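Side-chain contacts in N-terminal acetyltransferase B complex subunit MDM20 (Candida albicans, PDB 5K04), which serves as the non-catalytic subunit of the NatB complex, probably supporting the catalytic subunit in acetylating protein N-termini: residues L578-Y581 with S582-E586; L621-K625 with T626-P630; Q664-T667 with N668-E671; I673-V676 with K677-K681. All blocks are in the same frame, centred on the assembly; numbering follows the deposited sequence.

Contact 1 of 4, residues L578-Y581 with S582-E586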
loop_
_atom_site.group_PDB
_atom_site.type_symbol
_atom_site.label_atom_id
_atom_site.label_comp_id
_atom_site.label_asym_id
_atom_site.label_seq_id
_atom_site.Cartn_x
_atom_site.Cartn_y
_atom_site.Cartn_z
ATOM N N LEU A 578 -19.535 2.063 8.954
ATOM C CA LEU A 578 -19.076 3.362 9.436
ATOM C C LEU A 578 -20.212 4.378 9.433
ATOM O O LEU A 578 -20.314 5.203 10.347
ATOM C CB LEU A 578 -17.900 3.843 8.591
ATOM C CG LEU A 578 -16.712 2.876 8.616
ATOM C CD1 LEU A 578 -15.539 3.455 7.850
ATOM C CD2 LEU A 578 -16.307 2.554 10.044
ATOM N N LEU A 579 -21.089 4.314 8.431
ATOM C CA LEU A 579 -22.302 5.127 8.466
ATOM C C LEU A 579 -23.153 4.780 9.677
ATOM O O LEU A 579 -23.591 5.675 10.416
ATOM C CB LEU A 579 -23.099 4.941 7.182
ATOM C CG LEU A 579 -22.336 5.411 5.939
ATOM C CD1 LEU A 579 -23.151 5.193 4.676
ATOM C CD2 LEU A 579 -21.988 6.874 6.087
ATOM N N VAL A 580 -23.380 3.481 9.908
ATOM C CA VAL A 580 -24.169 3.049 11.065
ATOM C C VAL A 580 -23.665 3.736 12.326
ATOM O O VAL A 580 -24.421 4.393 13.049
ATOM C CB VAL A 580 -24.134 1.511 11.215
ATOM C CG1 VAL A 580 -24.686 1.087 12.592
ATOM C CG2 VAL A 580 -24.933 0.833 10.119
ATOM N N TYR A 581 -22.368 3.601 12.599
ATOM C CA TYR A 581 -21.828 4.176 13.824
ATOM C C TYR A 581 -21.908 5.697 13.793
ATOM O O TYR A 581 -22.164 6.331 14.820
ATOM C CB TYR A 581 -20.392 3.679 14.042
ATOM C CG TYR A 581 -20.355 2.251 14.560
ATOM C CD1 TYR A 581 -20.515 1.979 15.918
ATOM C CD2 TYR A 581 -20.170 1.180 13.701
ATOM C CE1 TYR A 581 -20.491 0.676 16.411
ATOM C CE2 TYR A 581 -20.140 -0.126 14.184
ATOM C CZ TYR A 581 -20.313 -0.373 15.543
ATOM O OH TYR A 581 -20.289 -1.670 16.014
ATOM N N SER A 582 -21.724 6.296 12.615
ATOM C CA SER A 582 -21.837 7.744 12.487
ATOM C C SER A 582 -23.250 8.214 12.809
ATOM O O SER A 582 -23.439 9.276 13.416
ATOM C CB SER A 582 -21.444 8.174 11.074
ATOM O OG SER A 582 -20.131 7.748 10.743
ATOM N N ILE A 583 -24.251 7.427 12.411
ATOM C CA ILE A 583 -25.650 7.792 12.623
ATOM C C ILE A 583 -26.054 7.576 14.076
ATOM O O ILE A 583 -26.651 8.453 14.705
ATOM C CB ILE A 583 -26.543 6.986 11.666
ATOM C CG1 ILE A 583 -26.262 7.411 10.222
ATOM C CG2 ILE A 583 -28.003 7.147 12.047
ATOM C CD1 ILE A 583 -26.593 6.359 9.167
ATOM N N VAL A 584 -25.731 6.403 14.620
ATOM C CA VAL A 584 -25.972 6.103 16.031
ATOM C C VAL A 584 -25.532 7.264 16.916
ATOM O O VAL A 584 -26.246 7.671 17.843
ATOM C CB VAL A 584 -25.242 4.802 16.418
ATOM C CG1 VAL A 584 -25.229 4.629 17.932
ATOM C CG2 VAL A 584 -25.877 3.616 15.726
ATOM N N PHE A 585 -24.358 7.832 16.629
ATOM C CA PHE A 585 -23.778 8.880 17.460
ATOM C C PHE A 585 -23.905 10.268 16.830
ATOM O O PHE A 585 -23.127 11.173 17.141
ATOM C CB PHE A 585 -22.322 8.548 17.789
ATOM C CG PHE A 585 -22.166 7.324 18.673
ATOM C CD1 PHE A 585 -22.336 7.416 20.053
ATOM C CD2 PHE A 585 -21.867 6.082 18.123
ATOM C CE1 PHE A 585 -22.187 6.293 20.870
ATOM C CE2 PHE A 585 -21.721 4.956 18.928
ATOM C CZ PHE A 585 -21.883 5.055 20.304
ATOM N N GLU A 586 -24.900 10.452 15.963
ATOM C CA GLU A 586 -25.261 11.772 15.457
ATOM C C GLU A 586 -26.261 12.407 16.420
ATOM O O GLU A 586 -27.250 11.771 16.802
ATOM C CB GLU A 586 -25.843 11.663 14.041
ATOM C CG GLU A 586 -26.293 12.975 13.381
ATOM C CD GLU A 586 -25.297 14.120 13.525
ATOM O OE1 GLU A 586 -24.077 13.884 13.448
ATOM O OE2 GLU A 586 -25.748 15.265 13.736
#

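Contact 2 of 4, residues L621-K625 with T626-P630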
loop_
_atom_site.group_PDB
_atom_site.type_symbol
_atom_site.label_atom_id
_atom_site.label_comp_id
_atom_site.label_asym_id
_atom_site.label_seq_id
_atom_site.Cartn_x
_atom_site.Cartn_y
_atom_site.Cartn_z
ATOM N N LEU A 621 -32.288 2.861 12.611
ATOM C CA LEU A 621 -31.708 4.183 12.794
ATOM C C LEU A 621 -32.725 5.277 12.509
ATOM O O LEU A 621 -32.752 6.295 13.205
ATOM C CB LEU A 621 -30.481 4.321 11.895
ATOM C CG LEU A 621 -29.416 3.248 12.162
ATOM C CD1 LEU A 621 -28.390 3.202 11.043
ATOM C CD2 LEU A 621 -28.727 3.497 13.496
ATOM N N LYS A 622 -33.576 5.070 11.493
ATOM C CA LYS A 622 -34.609 6.047 11.154
ATOM C C LYS A 622 -35.581 6.247 12.313
ATOM O O LYS A 622 -35.984 7.375 12.620
ATOM C CB LYS A 622 -35.352 5.598 9.888
ATOM C CG LYS A 622 -35.049 6.446 8.649
ATOM C CD LYS A 622 -36.108 6.286 7.569
ATOM C CE LYS A 622 -36.936 7.540 7.351
ATOM N NZ LYS A 622 -36.339 8.479 6.362
ATOM N N ILE A 623 -35.940 5.153 12.984
ATOM C CA ILE A 623 -36.897 5.177 14.082
ATOM C C ILE A 623 -36.299 5.799 15.338
ATOM O O ILE A 623 -37.010 6.443 16.116
ATOM C CB ILE A 623 -37.361 3.733 14.321
ATOM C CG1 ILE A 623 -38.487 3.358 13.373
ATOM C CG2 ILE A 623 -37.728 3.485 15.732
ATOM C CD1 ILE A 623 -38.611 1.869 13.279
ATOM N N THR A 624 -34.998 5.632 15.556
ATOM C CA THR A 624 -34.341 6.142 16.756
ATOM C C THR A 624 -33.657 7.492 16.569
ATOM O O THR A 624 -33.528 8.237 17.542
ATOM C CB THR A 624 -33.301 5.136 17.247
ATOM O OG1 THR A 624 -32.381 4.850 16.184
ATOM C CG2 THR A 624 -33.996 3.848 17.691
ATOM N N LYS A 625 -33.234 7.841 15.353
ATOM C CA LYS A 625 -32.366 8.996 15.153
ATOM C C LYS A 625 -32.990 10.064 14.259
ATOM O O LYS A 625 -32.308 11.033 13.901
ATOM C CB LYS A 625 -31.017 8.548 14.567
ATOM C CG LYS A 625 -30.319 7.432 15.348
ATOM C CD LYS A 625 -29.877 7.922 16.714
ATOM C CE LYS A 625 -29.000 9.155 16.587
ATOM N NZ LYS A 625 -28.470 9.587 17.896
ATOM N N THR A 626 -34.255 9.912 13.873
ATOM C CA THR A 626 -34.949 10.933 13.107
ATOM C C THR A 626 -36.326 11.165 13.699
ATOM O O THR A 626 -36.852 10.353 14.460
ATOM C CB THR A 626 -35.092 10.576 11.615
ATOM O OG1 THR A 626 -36.003 9.480 11.451
ATOM C CG2 THR A 626 -33.743 10.210 11.037
ATOM N N LYS A 627 -36.899 12.298 13.322
ATOM C CA LYS A 627 -38.239 12.679 13.727
ATOM C C LYS A 627 -39.200 12.191 12.654
ATOM O O LYS A 627 -39.114 12.613 11.497
ATOM C CB LYS A 627 -38.311 14.192 13.911
ATOM C CG LYS A 627 -39.410 14.684 14.825
ATOM C CD LYS A 627 -39.147 16.136 15.211
ATOM C CE LYS A 627 -40.369 16.796 15.835
ATOM N NZ LYS A 627 -41.424 17.088 14.822
ATOM N N LEU A 628 -40.087 11.273 13.027
ATOM C CA LEU A 628 -41.057 10.694 12.110
ATOM C C LEU A 628 -42.458 10.892 12.665
ATOM O O LEU A 628 -42.657 10.949 13.883
ATOM C CB LEU A 628 -40.811 9.192 11.885
ATOM C CG LEU A 628 -39.444 8.769 11.340
ATOM C CD1 LEU A 628 -39.231 7.255 11.537
ATOM C CD2 LEU A 628 -39.292 9.163 9.870
ATOM N N ASN A 629 -43.432 10.999 11.764
ATOM C CA ASN A 629 -44.797 10.925 12.214
ATOM C C ASN A 629 -45.045 9.501 12.693
ATOM O O ASN A 629 -44.253 8.596 12.410
ATOM C CB ASN A 629 -45.771 11.347 11.108
ATOM C CG ASN A 629 -45.854 10.350 9.964
ATOM O OD1 ASN A 629 -46.026 9.143 10.156
ATOM N ND2 ASN A 629 -45.763 10.871 8.747
ATOM N N PRO A 630 -46.124 9.276 13.444
ATOM C CA PRO A 630 -46.316 7.943 14.034
ATOM C C PRO A 630 -46.513 6.835 13.001
ATOM O O PRO A 630 -46.174 5.678 13.281
ATOM C CB PRO A 630 -47.560 8.137 14.917
ATOM C CG PRO A 630 -47.650 9.592 15.169
ATOM C CD PRO A 630 -47.124 10.242 13.931
#

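Contact 3 of 4, residues Q664-T667 with N668-E671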
loop_
_atom_site.group_PDB
_atom_site.type_symbol
_atom_site.label_atom_id
_atom_site.label_comp_id
_atom_site.label_asym_id
_atom_site.label_seq_id
_atom_site.Cartn_x
_atom_site.Cartn_y
_atom_site.Cartn_z
ATOM N N GLN A 664 -19.168 -15.008 9.940
ATOM C CA GLN A 664 -19.252 -13.631 9.458
ATOM C C GLN A 664 -20.643 -13.039 9.707
ATOM O O GLN A 664 -20.779 -11.945 10.274
ATOM C CB GLN A 664 -18.919 -13.575 7.968
ATOM C CG GLN A 664 -17.468 -13.709 7.608
ATOM C CD GLN A 664 -17.261 -13.419 6.125
ATOM O OE1 GLN A 664 -17.567 -14.255 5.266
ATOM N NE2 GLN A 664 -16.775 -12.214 5.815
ATOM N N ASN A 665 -21.692 -13.731 9.233
ATOM C CA ASN A 665 -23.055 -13.241 9.413
ATOM C C ASN A 665 -23.438 -13.206 10.889
ATOM O O ASN A 665 -24.097 -12.265 11.346
ATOM C CB ASN A 665 -24.045 -14.124 8.652
ATOM C CG ASN A 665 -23.836 -14.095 7.158
ATOM O OD1 ASN A 665 -23.290 -13.135 6.594
ATOM N ND2 ASN A 665 -24.283 -15.159 6.498
ATOM N N LEU A 666 -23.057 -14.246 11.639
ATOM C CA LEU A 666 -23.405 -14.318 13.050
ATOM C C LEU A 666 -22.741 -13.185 13.825
ATOM O O LEU A 666 -23.364 -12.582 14.713
ATOM C CB LEU A 666 -23.002 -15.688 13.589
ATOM C CG LEU A 666 -23.707 -16.289 14.802
ATOM C CD1 LEU A 666 -25.208 -16.094 14.709
ATOM C CD2 LEU A 666 -23.365 -17.765 14.890
ATOM N N THR A 667 -21.487 -12.864 13.475
ATOM C CA THR A 667 -20.791 -11.733 14.080
ATOM C C THR A 667 -21.539 -10.437 13.796
ATOM O O THR A 667 -21.661 -9.575 14.673
ATOM C CB THR A 667 -19.345 -11.665 13.559
ATOM O OG1 THR A 667 -18.641 -12.872 13.881
ATOM C CG2 THR A 667 -18.593 -10.524 14.171
ATOM N N ASN A 668 -22.090 -10.307 12.587
ATOM C CA ASN A 668 -22.818 -9.092 12.240
ATOM C C ASN A 668 -24.163 -9.043 12.938
ATOM O O ASN A 668 -24.616 -7.965 13.349
ATOM C CB ASN A 668 -22.991 -8.998 10.728
ATOM C CG ASN A 668 -21.739 -8.485 10.031
ATOM O OD1 ASN A 668 -20.927 -7.761 10.626
ATOM N ND2 ASN A 668 -21.583 -8.850 8.763
ATOM N N LEU A 669 -24.809 -10.204 13.089
ATOM C CA LEU A 669 -26.026 -10.269 13.888
ATOM C C LEU A 669 -25.761 -9.864 15.335
ATOM O O LEU A 669 -26.551 -9.117 15.926
ATOM C CB LEU A 669 -26.637 -11.672 13.841
ATOM C CG LEU A 669 -27.944 -11.754 14.655
ATOM C CD1 LEU A 669 -28.995 -10.790 14.077
ATOM C CD2 LEU A 669 -28.501 -13.161 14.720
ATOM N N VAL A 670 -24.661 -10.354 15.926
ATOM C CA VAL A 670 -24.366 -10.024 17.326
ATOM C C VAL A 670 -24.174 -8.524 17.477
ATOM O O VAL A 670 -24.700 -7.905 18.411
ATOM C CB VAL A 670 -23.124 -10.794 17.829
ATOM C CG1 VAL A 670 -22.674 -10.258 19.174
ATOM C CG2 VAL A 670 -23.402 -12.263 17.973
ATOM N N GLU A 671 -23.410 -7.924 16.548
ATOM C CA GLU A 671 -23.153 -6.490 16.579
ATOM C C GLU A 671 -24.452 -5.708 16.431
ATOM O O GLU A 671 -24.680 -4.714 17.137
ATOM C CB GLU A 671 -22.158 -6.130 15.472
ATOM C CG GLU A 671 -21.909 -4.644 15.247
ATOM C CD GLU A 671 -21.004 -4.369 14.028
ATOM O OE1 GLU A 671 -21.166 -5.037 12.987
ATOM O OE2 GLU A 671 -20.135 -3.471 14.122
HETATM O O HOH W 1 -23.483 -10.429 7.305
#

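Contact 4 of 4, residues I673-V676 with K677-K681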
loop_
_atom_site.group_PDB
_atom_site.type_symbol
_atom_site.label_atom_id
_atom_site.label_comp_id
_atom_site.label_asym_id
_atom_site.label_seq_id
_atom_site.Cartn_x
_atom_site.Cartn_y
_atom_site.Cartn_z
ATOM N N ILE A 673 -27.418 -6.623 17.342
ATOM C CA ILE A 673 -28.202 -6.707 18.573
ATOM C C ILE A 673 -27.599 -5.817 19.649
ATOM O O ILE A 673 -28.324 -5.193 20.432
ATOM C CB ILE A 673 -28.303 -8.168 19.033
ATOM C CG1 ILE A 673 -29.073 -8.977 18.001
ATOM C CG2 ILE A 673 -28.991 -8.259 20.388
ATOM C CD1 ILE A 673 -28.918 -10.446 18.197
ATOM N N LYS A 674 -26.265 -5.743 19.706
ATOM C CA LYS A 674 -25.632 -4.817 20.639
ATOM C C LYS A 674 -26.067 -3.381 20.356
ATOM O O LYS A 674 -26.308 -2.602 21.284
ATOM C CB LYS A 674 -24.105 -4.934 20.559
ATOM C CG LYS A 674 -23.519 -6.285 20.944
ATOM C CD LYS A 674 -23.767 -6.620 22.395
ATOM C CE LYS A 674 -23.056 -7.906 22.773
ATOM N NZ LYS A 674 -23.266 -8.238 24.215
ATOM N N ILE A 675 -26.171 -3.021 19.073
ATOM C CA ILE A 675 -26.581 -1.674 18.690
ATOM C C ILE A 675 -28.064 -1.449 19.000
ATOM O O ILE A 675 -28.463 -0.365 19.449
ATOM C CB ILE A 675 -26.239 -1.449 17.204
ATOM C CG1 ILE A 675 -24.717 -1.432 17.024
ATOM C CG2 ILE A 675 -26.858 -0.165 16.644
ATOM C CD1 ILE A 675 -24.281 -1.445 15.572
ATOM N N VAL A 676 -28.900 -2.473 18.793
ATOM C CA VAL A 676 -30.293 -2.399 19.238
ATOM C C VAL A 676 -30.358 -2.036 20.720
ATOM O O VAL A 676 -31.134 -1.165 21.136
ATOM C CB VAL A 676 -31.022 -3.727 18.953
ATOM C CG1 VAL A 676 -32.321 -3.808 19.747
ATOM C CG2 VAL A 676 -31.300 -3.894 17.459
ATOM N N LYS A 677 -29.531 -2.698 21.538
ATOM C CA LYS A 677 -29.559 -2.446 22.976
ATOM C C LYS A 677 -29.029 -1.058 23.302
ATOM O O LYS A 677 -29.566 -0.377 24.182
ATOM C CB LYS A 677 -28.764 -3.524 23.716
ATOM C CG LYS A 677 -29.424 -4.891 23.600
ATOM C CD LYS A 677 -28.644 -6.004 24.279
ATOM C CE LYS A 677 -29.446 -7.293 24.222
ATOM N NZ LYS A 677 -28.744 -8.423 24.886
ATOM N N LEU A 678 -27.988 -0.616 22.595
ATOM C CA LEU A 678 -27.460 0.724 22.827
ATOM C C LEU A 678 -28.524 1.781 22.542
ATOM O O LEU A 678 -28.756 2.688 23.354
ATOM C CB LEU A 678 -26.210 0.930 21.970
ATOM C CG LEU A 678 -25.338 2.179 22.123
ATOM C CD1 LEU A 678 -23.975 1.918 21.550
ATOM C CD2 LEU A 678 -25.954 3.341 21.396
ATOM N N LEU A 679 -29.197 1.664 21.395
ATOM C CA LEU A 679 -30.221 2.635 21.030
ATOM C C LEU A 679 -31.432 2.556 21.954
ATOM O O LEU A 679 -32.046 3.586 22.261
ATOM C CB LEU A 679 -30.632 2.427 19.577
ATOM C CG LEU A 679 -29.529 2.831 18.593
ATOM C CD1 LEU A 679 -29.847 2.371 17.189
ATOM C CD2 LEU A 679 -29.331 4.348 18.629
ATOM N N ALA A 680 -31.792 1.352 22.407
ATOM C CA ALA A 680 -32.892 1.227 23.358
ATOM C C ALA A 680 -32.630 2.039 24.623
ATOM O O ALA A 680 -33.557 2.623 25.198
ATOM C CB ALA A 680 -33.118 -0.237 23.706
ATOM N N LYS A 681 -31.373 2.088 25.070
ATOM C CA LYS A 681 -31.000 2.937 26.198
ATOM C C LYS A 681 -31.088 4.415 25.829
ATOM O O LYS A 681 -31.818 5.184 26.462
ATOM C CB LYS A 681 -29.580 2.597 26.658
ATOM C CG LYS A 681 -29.347 1.157 27.096
ATOM C CD LYS A 681 -27.853 0.912 27.313
ATOM C CE LYS A 681 -27.509 -0.570 27.434
ATOM N NZ LYS A 681 -26.035 -0.808 27.308
#

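Contact 1 of 4, residues L578-Y581 with S582-E586
Tyr581 and Phe585, one turn apart at the C-terminal end of helix 571-584, meet at the rims of their rings: CE2 of Phe585 lies near the plane of the Tyr581 ring at its edge, and CD1 of Tyr581 is 4.4 Å from that CE2. The Phe585 ring has a second neighbour at its own edge, where the carbonyl oxygen Tyr581 O lies in the ring plane, 3.3 Å from Phe585 CD2. Over one face of the same ring, displaced toward its rim, sits CG1 of Val584. A turn back, Val580 and Val584 cross obliquely through CG1 of the first and CG2 of the second, while CD1 of Ile583 reaches CB of Leu579 on another flank.

Ser582 turns its hydroxyl back along the helix. With OG anti to its carbonyl carbon (chi1 -57°), it donates to Leu578 O at 2.6 Å, while Ser582 N donates to the same oxygen at 2.9 Å. The two donors come from opposite faces of the carbonyl plane, OG standing 36° out of it. Phe585 is the first residue to leave helical geometry, yet Phe585 N still donates to Tyr581 O at 3.2 Å. The apolar side chains pack on helices 506-521, 525-537, 591-601 and 608-625. Amid them, the bond to Leu578 O gives the buried serine hydroxyl a partner within its own helix.

Contact 2 of 4, residues L621-K625 with T626-P630
Thr626 folds its hydroxyl back onto the C-terminal part of helix 608-625, donating from OG1 to Lys622 O. The modelled separation of OG1 and Lys622 O, 2.4 Å, is very short, so its exact value is doubtful. Thr626 N is directed at the same oxygen, but only weakly: N to Lys622 O is 3.3 Å and the N-H...O angle is 130°. Lys622 O is thus approached by both the hydroxyl and, weakly, the backbone N of Thr626. A chi1 of 69° places OG1 between the backbone N and the carbonyl carbon of the threonine, from where it reaches Lys622 O.

Farther along the loop, Leu628 points its side chain back at the helix. Its CD1 comes within 3.4 Å of Lys622 O and 4.4 Å of Ile623 CG1. Its other methyl, CD2, touches the aliphatic part of Lys622, 3.8 Å from CE, where the two side chains cross at about a right angle. Lys622 is bent near its tip, at chi3 and chi4, and it is CE rather than the amine that meets the leucine.

The loop then enters helix 630-643, whose N-cap is Asn629: OD1 accepts from Glu632 N. Leu628 lies on Thr633 of that helix, and Thr626 on Leu594 of helix 591-601. From the helix side, Lys625 NZ donates to Val584 O and Glu586 O at the C-terminal end of helix 571-584, where a positive charge would probably be favoured, although Arg682 brings a like charge close. Leu621 packs on helices 571-584 and 661-682.

Contact 3 of 4, residues Q664-T667 with N668-E671
Asn665 and Asn668 both set CG anti to their carbonyl carbons (chi1 -64° and -80°), which swings the two amides to the same flank of helix 661-682, three residues apart. There a water bridges them: it donates to Asn665 OD1 at 2.8 Å and accepts from Asn668 ND2 at 2.9 Å. This is a water-mediated i to i+3 link on an alpha helix in an all-helical subunit, and it uses the oxygen of one amide and the nitrogen of the other. The opposite ends of these amides have protein partners, since Asn665 ND2 donates to Leu652 O and Asn668 OD1 accepts from Lys577 NZ. Four anchors, two of them through one water, should therefore fix the rotation of both amides.

Beneath the side chains the regular i to i+4 ladder continues; Leu669 N reaches Asn665 O at 2.8 Å with an N-H...O angle of 160°. Glu671 extends beyond CG and places its carboxylate in a polar cluster: OE1 pairs with Lys577 NZ in a salt bridge and also takes a hydrogen bond from Gln517 NE2, while OE2 bonds to Tyr581 OH. Lys577 thus serves both Asn668 and Glu671, tying this helix to helix 571-584. Another flank is apolar, with Leu666 and Leu669 both lying on Phe702 and Leu666 CD1 4.4 Å from Leu669 CD2.

Contact 4 of 4, residues I673-V676 with K677-K681
Ile675 with Leu679, and Ile673 with Lys677, make a local i to i+4 contact along the C-terminal half of helix 661-682, largely apolar and partly buried. Each pair lies side by side and points the same way, so the side chains run alongside one another rather than meeting end to end. In the buried pair the touching atoms are Ile675 CG2 and Leu679 CD1, 4.0 Å apart. The isoleucine presents this branch because CG2 stands anti to its backbone N, beside the carbonyl carbon. CG of Leu679 also rests 3.5 Å from Ile675 O.

The pair Ile673 and Lys677 mixes characters. Lys677 runs fully extended beyond CG, and its methylenes do the touching: CG lies 3.4 Å from Ile673 O, and CE is 4.0 Å from Ile673 CG2. The amine of Lys677 stands 5.5 Å from Lys674 NZ, a separation of like charges without contact that would probably be eased where solvent reaches them.

These are i to i+4 contacts of a regular alpha helix in an all-helical fold. Leu679 N donates to Ile675 O at 2.9 Å with an N-H...O angle of 171°, straighter than the 155° at Ala680 N to Val676 O. Helices 608-625 and 571-584 cover much of the apolar surface: Leu679 and Val676 lie on Leu620 of the first, and Ile675 sits against Val580, Tyr581 and Val584 of the second. Leu678 meets Val584 too and continues onto the ring of Phe585, while Ile673 and Ala680 face Val695 and Val692 of helix 686-695.

The four contacts follow in series along the chain, all on the same side of its centre: the end of helix 571-584 and the two residues after it (contact 1), helix 608-625 with its following loop (contact 2), and helix 661-682, shared by contacts 3 and 4 with centres about 14 Å apart. Contact 1 touches each of the others, with centres about 14, 18 and 13 Å from contacts 2, 3 and 4. Polar links and packing join it to contact 2, a hydrogen bond to contact 3, and apolar packing to contact 4. Contacts 2 and 4 meet through Leu621 and Leu679, whereas contacts 2 and 3 stay about 10 Å apart at their nearest atoms. Together they bind this C-terminal helical region.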